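Local atomic coordinates of endoglucanase CEL5A (Eubacterium cellulosolvens, PDB entry 4AFM), a protein that probably binds xyloglucan and related beta-glucans through the non-catalytic carbohydrate-binding module of a family 5 endoglucanase. Residues A[38-41]-A[42-45]. Numbering follows the deposited sequence.
Sequences PFDL and NKNF
Phe-39 directs the edge of its ring at the face of Phe-45 in a T-shaped stack, planes 67° apart, with CE2 of Phe-39 sitting 4.0 Å from CD2 of Phe-45 and over the middle of that ring. Leu-41 runs alongside Phe-45, its CD2 3.9 Å from Phe-45 CZ, while the carbonyl O of Leu-41 lies in the plane of the same ring, 3.5 Å from Phe-45 CE2. Between the two phenylalanines the chain reverses in a type I beta turn from Asp-40 to Lys-43, closed by the hydrogen bond from Lys-43 N to Asp-40 O (3.1 Å). The Asp-40 carboxylate, swung anti to its own N (chi1 -179°), forms an Asx turn within the beta turn. Its OD1 accepts from Asn-42 N at 2.9 Å, met from above the carboxylate plane. Through its syn lone pair, Asp-40 OD1 also takes Asn-42 ND2 at 3.1 Å. Carboxylate and amide planes stand 71° apart. With an alanine at Asp-40, Asn-42 N would probably lose its acceptor and the Asn-42 amide would be set free to turn. The Tyr-127 hydroxyl, on strand 118-127, is hydrogen-bonded to Asp-40 N, and its ring makes a cation-pi contact with Lys-43; Lys-89 NZ hydrogen-bonds the carbonyl oxygens of Leu-41 and Lys-43. Polar bonds thus fix the outer turn, whereas apolar contacts join the buried rings where the loop enters strand 45-52.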
loop_
_atom_site.group_PDB
_atom_site.type_symbol
_atom_site.label_atom_id
_atom_site.label_comp_id
_atom_site.label_asym_id
_atom_site.label_seq_id
_atom_site.Cartn_x
_atom_site.Cartn_y
_atom_site.Cartn_z
ATOM N N PRO A 38 -1.777 -4.076 5.675
ATOM C CA PRO A 38 -3.116 -4.406 5.254
ATOM C C PRO A 38 -3.531 -5.811 5.560
ATOM O O PRO A 38 -4.735 -6.161 5.494
ATOM C CB PRO A 38 -3.100 -4.103 3.749
ATOM C CG PRO A 38 -1.684 -4.415 3.356
ATOM C CD PRO A 38 -0.858 -3.867 4.503
ATOM N N PHE A 39 -2.588 -6.724 5.878
ATOM C CA PHE A 39 -2.903 -8.078 6.247
ATOM C C PHE A 39 -1.913 -8.477 7.335
ATOM O O PHE A 39 -0.874 -7.843 7.536
ATOM C CB PHE A 39 -2.943 -9.061 5.070
ATOM C CG PHE A 39 -1.614 -9.395 4.488
ATOM C CD1 PHE A 39 -0.950 -8.536 3.611
ATOM C CD2 PHE A 39 -0.956 -10.573 4.840
ATOM C CE1 PHE A 39 0.290 -8.852 3.063
ATOM C CE2 PHE A 39 0.251 -10.882 4.256
ATOM C CZ PHE A 39 0.914 -10.010 3.429
ATOM N N ASP A 40 -2.218 -9.595 7.985
ATOM C CA ASP A 40 -1.419 -10.089 9.122
ATOM C C ASP A 40 -0.544 -11.270 8.642
ATOM O O ASP A 40 -0.981 -12.361 8.321
ATOM C CB ASP A 40 -2.376 -10.613 10.203
ATOM C CG ASP A 40 -1.605 -11.104 11.403
ATOM O OD1 ASP A 40 -0.371 -11.045 11.459
ATOM O OD2 ASP A 40 -2.331 -11.590 12.334
ATOM N N LEU A 41 0.772 -10.966 8.556
ATOM C CA LEU A 41 1.779 -11.965 8.138
ATOM C C LEU A 41 1.831 -13.183 8.999
ATOM O O LEU A 41 2.366 -14.227 8.634
ATOM C CB LEU A 41 3.120 -11.273 8.158
ATOM C CG LEU A 41 3.335 -10.303 6.953
ATOM C CD1 LEU A 41 4.421 -9.293 7.311
ATOM C CD2 LEU A 41 3.725 -11.057 5.672
ATOM N N ASN A 42 1.287 -13.087 10.247
ATOM C CA ASN A 42 1.342 -14.223 11.172
ATOM C C ASN A 42 0.274 -15.241 10.844
ATOM O O ASN A 42 0.450 -16.392 11.284
ATOM C CB ASN A 42 1.075 -13.729 12.612
ATOM C CG ASN A 42 2.194 -12.904 13.089
ATOM O OD1 ASN A 42 3.244 -13.457 13.451
ATOM N ND2 ASN A 42 2.072 -11.630 13.195
ATOM N N LYS A 43 -0.746 -14.910 10.132
ATOM C CA LYS A 43 -1.725 -15.959 9.723
ATOM C C LYS A 43 -1.139 -16.792 8.614
ATOM O O LYS A 43 -0.192 -16.423 7.953
ATOM C CB LYS A 43 -3.007 -15.264 9.254
ATOM C CG LYS A 43 -3.627 -14.451 10.387
ATOM C CD LYS A 43 -5.045 -13.905 10.314
ATOM C CE LYS A 43 -6.009 -15.058 10.150
ATOM N NZ LYS A 43 -6.421 -15.609 11.486
ATOM N N ASN A 44 -1.767 -17.964 8.353
ATOM C CA ASN A 44 -1.409 -18.681 7.162
ATOM C C ASN A 44 -2.104 -17.997 6.044
ATOM O O ASN A 44 -3.252 -17.504 6.248
ATOM C CB ASN A 44 -1.884 -20.137 7.268
ATOM C CG ASN A 44 -1.141 -20.977 6.306
ATOM O OD1 ASN A 44 -0.135 -20.588 5.624
ATOM N ND2 ASN A 44 -1.644 -22.231 6.162
ATOM N N PHE A 45 -1.373 -17.575 5.093
ATOM C CA PHE A 45 -1.952 -16.784 3.979
ATOM C C PHE A 45 -1.411 -17.203 2.646
ATOM O O PHE A 45 -0.391 -17.934 2.544
ATOM C CB PHE A 45 -1.622 -15.299 4.205
ATOM C CG PHE A 45 -0.158 -14.913 4.124
ATOM C CD1 PHE A 45 0.444 -14.694 2.836
ATOM C CD2 PHE A 45 0.661 -14.780 5.230
ATOM C CE1 PHE A 45 1.766 -14.424 2.791
ATOM C CE2 PHE A 45 1.977 -14.530 5.164
ATOM C CZ PHE A 45 2.570 -14.315 3.901
#